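Local coordinates for protein RTX toxin (Vibrio vulnificus CMCP6, PDB 6A7H) that probably acts as a Ras/Rap1-specific endopeptidase that inactivates the small GTPases Ras and Rap1 of the infected host, at residues A413-A418 against G448-I453; S248-Q253 against L407-G412. All coordinates share one frame; numbering follows the deposited sequence.

Contact 1. Residues A413-A418 against G448-I453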
loop_
_atom_site.group_PDB
_atom_site.type_symbol
_atom_site.label_atom_id
_atom_site.label_comp_id
_atom_site.label_asym_id
_atom_site.label_seq_id
_atom_site.Cartn_x
_atom_site.Cartn_y
_atom_site.Cartn_z
ATOM N N ALA A 413 -0.598 -0.438 -7.665
ATOM C CA ALA A 413 -1.505 0.419 -6.922
ATOM C C ALA A 413 -1.775 1.726 -7.680
ATOM O O ALA A 413 -2.909 2.195 -7.729
ATOM C CB ALA A 413 -0.949 0.706 -5.531
ATOM N N ALA A 414 -0.739 2.300 -8.281
ATOM C CA ALA A 414 -0.920 3.512 -9.090
ATOM C C ALA A 414 -1.798 3.245 -10.319
ATOM O O ALA A 414 -2.555 4.121 -10.736
ATOM C CB ALA A 414 0.436 4.101 -9.520
ATOM N N ASN A 415 -1.703 2.047 -10.894
ATOM C CA ASN A 415 -2.567 1.696 -12.011
ATOM C C ASN A 415 -4.041 1.701 -11.579
ATOM O O ASN A 415 -4.907 2.180 -12.309
ATOM C CB ASN A 415 -2.188 0.330 -12.597
ATOM C CG ASN A 415 -1.103 0.431 -13.667
ATOM O OD1 ASN A 415 -0.751 1.527 -14.122
ATOM N ND2 ASN A 415 -0.555 -0.714 -14.058
ATOM N N ASN A 416 -4.309 1.177 -10.386
ATOM C CA ASN A 416 -5.663 1.142 -9.845
ATOM C C ASN A 416 -6.238 2.528 -9.544
ATOM O O ASN A 416 -7.402 2.788 -9.839
ATOM C CB ASN A 416 -5.699 0.292 -8.585
ATOM C CG ASN A 416 -6.161 -1.107 -8.868
ATOM O OD1 ASN A 416 -6.865 -1.340 -9.849
ATOM N ND2 ASN A 416 -5.763 -2.057 -8.022
ATOM N N ILE A 417 -5.422 3.405 -8.961
ATOM C CA ILE A 417 -5.824 4.778 -8.709
ATOM C C ILE A 417 -6.206 5.430 -10.033
ATOM O O ILE A 417 -7.250 6.078 -10.149
ATOM C CB ILE A 417 -4.695 5.614 -8.044
ATOM C CG1 ILE A 417 -4.185 4.953 -6.769
ATOM C CG2 ILE A 417 -5.165 7.038 -7.759
ATOM C CD1 ILE A 417 -5.232 4.716 -5.767
ATOM N N ALA A 418 -5.341 5.254 -11.027
ATOM C CA ALA A 418 -5.522 5.890 -12.330
ATOM C C ALA A 418 -6.832 5.451 -12.962
ATOM O O ALA A 418 -7.558 6.264 -13.529
ATOM C CB ALA A 418 -4.360 5.562 -13.254
ATOM N N GLY A 448 8.009 -10.476 -12.271
ATOM C CA GLY A 448 6.638 -10.240 -12.671
ATOM C C GLY A 448 6.466 -9.099 -13.650
ATOM O O GLY A 448 7.317 -8.216 -13.772
ATOM N N PHE A 449 5.344 -9.128 -14.357
ATOM C CA PHE A 449 4.997 -8.080 -15.301
ATOM C C PHE A 449 3.897 -7.164 -14.742
ATOM O O PHE A 449 2.947 -7.638 -14.133
ATOM C CB PHE A 449 4.557 -8.706 -16.622
ATOM C CG PHE A 449 4.125 -7.707 -17.648
ATOM C CD1 PHE A 449 5.048 -7.161 -18.535
ATOM C CD2 PHE A 449 2.793 -7.313 -17.736
ATOM C CE1 PHE A 449 4.653 -6.237 -19.480
ATOM C CE2 PHE A 449 2.392 -6.385 -18.676
ATOM C CZ PHE A 449 3.331 -5.841 -19.549
ATOM N N VAL A 450 4.031 -5.855 -14.952
ATOM C CA VAL A 450 2.937 -4.915 -14.696
ATOM C C VAL A 450 2.740 -4.004 -15.907
ATOM O O VAL A 450 3.689 -3.373 -16.344
ATOM C CB VAL A 450 3.193 -4.013 -13.478
ATOM C CG1 VAL A 450 1.900 -3.327 -13.057
ATOM C CG2 VAL A 450 3.799 -4.790 -12.330
ATOM N N PRO A 451 1.505 -3.913 -16.440
ATOM C CA PRO A 451 1.212 -2.966 -17.524
ATOM C C PRO A 451 1.602 -1.531 -17.155
ATOM O O PRO A 451 1.478 -1.150 -15.994
ATOM C CB PRO A 451 -0.313 -3.066 -17.684
ATOM C CG PRO A 451 -0.689 -4.353 -17.094
ATOM C CD PRO A 451 0.295 -4.610 -15.982
ATOM N N GLY A 452 2.053 -0.736 -18.114
ATOM C CA GLY A 452 2.257 0.676 -17.831
ATOM C C GLY A 452 0.950 1.462 -17.715
ATOM O O GLY A 452 -0.113 1.026 -18.186
ATOM N N ILE A 453 1.035 2.637 -17.098
ATOM C CA ILE A 453 -0.093 3.558 -17.031
ATOM C C ILE A 453 -0.658 3.805 -18.423
ATOM O O ILE A 453 -1.883 3.847 -18.615
ATOM C CB ILE A 453 0.321 4.888 -16.386
ATOM C CG1 ILE A 453 0.654 4.664 -14.909
ATOM C CG2 ILE A 453 -0.771 5.934 -16.524
ATOM C CD1 ILE A 453 -0.530 4.813 -13.961
#
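N415 turns the edge of its amide to the backbone of P451. The ND2 group gives a hydrogen bond to P451 O, 2.8 Å long and nearly straight at 166°. The acceptor lies in the plane of the asparagine amide, whereas relative to P451 the donor sits above the carbonyl plane, 35° out of it. With ND2 held by P451, the amide's other end, OD1, is directed at I453. There N415 and I453 run past each other in opposite senses, and OD1 comes within 3.3 Å of I453 CD1, a close oxygen-to-methyl packing contact. In the isoleucine, CG1 leaves CB beside the backbone N, anti to the carbonyl carbon (chi1 -67°), which starts the chain toward the amide.

The helix 405-422 that carries N415 belongs to the crossover between strands 386-391 and 430-436 of the parallel sheet. Its partner is the exit of the antiparallel hairpin 443-445/448-450, where P451 and the N-cap residue G452 lead into helix 453-457. V450, still on the strand, approaches the same amide slantwise, and its CG1 lies 3.7 Å from N415 ND2. One turn farther along the helix, A418 CB meets I453 CD1 at 4.0 Å. A418 and I453 also both rest on Y435 of strand 430-436.

Contact 2. Residues S248-Q253 against L407-G412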
loop_
_atom_site.group_PDB
_atom_site.type_symbol
_atom_site.label_atom_id
_atom_site.label_comp_id
_atom_site.label_asym_id
_atom_site.label_seq_id
_atom_site.Cartn_x
_atom_site.Cartn_y
_atom_site.Cartn_z
ATOM N N SER A 248 -3.833 -6.941 3.724
ATOM C CA SER A 248 -4.993 -7.151 2.886
ATOM C C SER A 248 -4.800 -6.422 1.576
ATOM O O SER A 248 -5.034 -6.988 0.512
ATOM C CB SER A 248 -6.272 -6.669 3.554
ATOM O OG SER A 248 -6.817 -7.675 4.371
ATOM N N ASP A 249 -4.364 -5.168 1.654
ATOM C CA ASP A 249 -4.276 -4.353 0.451
ATOM C C ASP A 249 -3.194 -4.875 -0.477
ATOM O O ASP A 249 -3.367 -4.874 -1.689
ATOM C CB ASP A 249 -4.004 -2.883 0.774
ATOM C CG ASP A 249 -3.593 -2.097 -0.468
ATOM O OD1 ASP A 249 -4.473 -1.805 -1.322
ATOM O OD2 ASP A 249 -2.385 -1.799 -0.602
ATOM N N ARG A 250 -2.091 -5.349 0.089
ATOM C CA ARG A 250 -1.038 -5.914 -0.752
ATOM C C ARG A 250 -1.524 -7.158 -1.510
ATOM O O ARG A 250 -1.211 -7.335 -2.691
ATOM C CB ARG A 250 0.203 -6.241 0.079
ATOM C CG ARG A 250 1.487 -5.684 -0.536
ATOM C CD ARG A 250 2.652 -5.776 0.430
ATOM N NE ARG A 250 3.883 -5.311 -0.191
ATOM C CZ ARG A 250 4.202 -4.036 -0.353
ATOM N NH1 ARG A 250 3.377 -3.081 0.057
ATOM N NH2 ARG A 250 5.349 -3.718 -0.934
ATOM N N MET A 251 -2.281 -8.021 -0.842
ATOM C CA MET A 251 -2.863 -9.177 -1.524
ATOM C C MET A 251 -3.841 -8.743 -2.621
ATOM O O MET A 251 -3.859 -9.315 -3.706
ATOM C CB MET A 251 -3.564 -10.101 -0.534
ATOM C CG MET A 251 -2.609 -10.844 0.389
ATOM S SD MET A 251 -1.424 -11.842 -0.557
ATOM C CE MET A 251 -0.006 -11.045 0.016
ATOM N N ASP A 252 -4.643 -7.723 -2.336
ATOM C CA ASP A 252 -5.523 -7.157 -3.343
ATOM C C ASP A 252 -4.761 -6.641 -4.554
ATOM O O ASP A 252 -5.195 -6.845 -5.703
ATOM C CB ASP A 252 -6.344 -6.012 -2.748
ATOM C CG ASP A 252 -7.457 -6.503 -1.858
ATOM O OD1 ASP A 252 -7.755 -7.717 -1.909
ATOM O OD2 ASP A 252 -8.039 -5.675 -1.119
ATOM N N GLN A 253 -3.641 -5.957 -4.303
ATOM C CA GLN A 253 -2.878 -5.363 -5.398
ATOM C C GLN A 253 -2.213 -6.438 -6.249
ATOM O O GLN A 253 -2.049 -6.263 -7.462
ATOM C CB GLN A 253 -1.821 -4.369 -4.879
ATOM C CG GLN A 253 -2.374 -3.173 -4.105
ATOM C CD GLN A 253 -3.268 -2.277 -4.934
ATOM O OE1 GLN A 253 -3.268 -2.346 -6.160
ATOM N NE2 GLN A 253 -4.027 -1.417 -4.267
ATOM N N LEU A 407 8.571 -2.108 -6.254
ATOM C CA LEU A 407 8.389 -1.476 -7.542
ATOM C C LEU A 407 7.078 -1.943 -8.170
ATOM O O LEU A 407 6.284 -1.134 -8.655
ATOM C CB LEU A 407 9.578 -1.819 -8.430
ATOM C CG LEU A 407 10.157 -0.804 -9.397
ATOM C CD1 LEU A 407 10.465 0.497 -8.675
ATOM C CD2 LEU A 407 11.410 -1.395 -10.002
ATOM N N MET A 408 6.841 -3.250 -8.138
ATOM C CA MET A 408 5.653 -3.807 -8.775
ATOM C C MET A 408 4.421 -3.386 -7.999
ATOM O O MET A 408 3.392 -3.064 -8.586
ATOM C CB MET A 408 5.726 -5.330 -8.874
ATOM C CG MET A 408 6.725 -5.810 -9.904
ATOM S SD MET A 408 6.833 -7.599 -10.090
ATOM C CE MET A 408 7.199 -8.160 -8.451
ATOM N N TYR A 409 4.534 -3.387 -6.676
ATOM C CA TYR A 409 3.412 -2.988 -5.846
ATOM C C TYR A 409 2.996 -1.545 -6.170
ATOM O O TYR A 409 1.828 -1.273 -6.390
ATOM C CB TYR A 409 3.748 -3.128 -4.359
ATOM C CG TYR A 409 2.685 -2.528 -3.490
ATOM C CD1 TYR A 409 1.543 -3.249 -3.172
ATOM C CD2 TYR A 409 2.800 -1.220 -3.014
ATOM C CE1 TYR A 409 0.550 -2.701 -2.386
ATOM C CE2 TYR A 409 1.801 -0.654 -2.242
ATOM C CZ TYR A 409 0.676 -1.403 -1.927
ATOM O OH TYR A 409 -0.328 -0.860 -1.157
ATOM N N ARG A 410 3.954 -0.625 -6.216
ATOM C CA ARG A 410 3.610 0.760 -6.506
ATOM C C ARG A 410 2.961 0.917 -7.893
ATOM O O ARG A 410 1.988 1.646 -8.048
ATOM C CB ARG A 410 4.835 1.665 -6.414
ATOM C CG ARG A 410 4.497 3.092 -6.841
ATOM C CD ARG A 410 5.657 3.993 -6.674
ATOM N NE ARG A 410 5.305 5.397 -6.820
ATOM C CZ ARG A 410 6.021 6.261 -7.529
ATOM N NH1 ARG A 410 7.101 5.835 -8.173
ATOM N NH2 ARG A 410 5.668 7.545 -7.595
ATOM N N ALA A 411 3.497 0.228 -8.895
ATOM C CA ALA A 411 2.969 0.329 -10.252
ATOM C C ALA A 411 1.560 -0.241 -10.315
ATOM O O ALA A 411 0.691 0.287 -11.012
ATOM C CB ALA A 411 3.887 -0.390 -11.247
ATOM N N GLY A 412 1.343 -1.318 -9.567
ATOM C CA GLY A 412 0.032 -1.922 -9.474
ATOM C C GLY A 412 -0.966 -0.981 -8.824
ATOM O O GLY A 412 -2.052 -0.748 -9.358
#
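Y409 reaches across to helix 240-263 and meets R250, D249 and Q253 with different parts of its side chain. The cationic contact is a stack: the guanidinium of R250 lies nearly flat on one face, the planes 20° apart and R250 CZ 4.0 Å from the ring centroid, in cation-pi geometry. NH1 stands over the middle of the ring, while Y409 CG lies toward the rim of the guanidinium. An extended chain from CG to NE carries the charged group this far, and a salt bridge from R250 NE to D130 is consistent with a fixed turn of the guanidinium over the ring.

Polar contacts gather on D249. Its OD1 receives Q253 NE2 on the syn side at 3.0 Å. OD2 lies at the ring edge, in plane, and accepts the bond from Y409 OH; the modelled 2.3 Å is doubtfully short, but at a more normal length this bond would hold the second oxygen. The carboxylate stands almost perpendicular to the ring. Q253 OE1 is hydrogen-bonded to N416 ND2 and merely packs beside G412 C at 3.8 Å.

The setting is a steep helix crossing in the Pasteurella multocida toxin C2-type region: the axes of segments 248-253 and 407-412, on helices 240-263 and 405-422, are 79° apart and approach to 10.2 Å.

Apolar packing completes the contact. R250 CG lies 3.6 Å from Y409 CD1, and Q253 CG comes to 3.4 Å from Y409 CE1, meeting the ring obliquely. Q253 bends at chi2 (-63°), and its amide plane stands nearly perpendicular to the ring.

How the contacts relate
Contacts 1 and 2 use consecutive parts of helix 405-422, and their centres lie about 9 Å apart. Q253 joins them most directly: its OE1 is 3.1 Å from N416 ND2, a probable hydrogen bond, and packs 3.4 Å from A413 CA. A second junction is apolar. M408, from the helix segment of contact 2, sets SD 3.7 Å from G448 CA and CG 3.9 Å from V450 CG2, both on the hairpin strand of contact 1. Helix 240-263, beyond its 248-253 segment, also touches that strand through I257 on V450, so the two helices and the hairpin pack against one another.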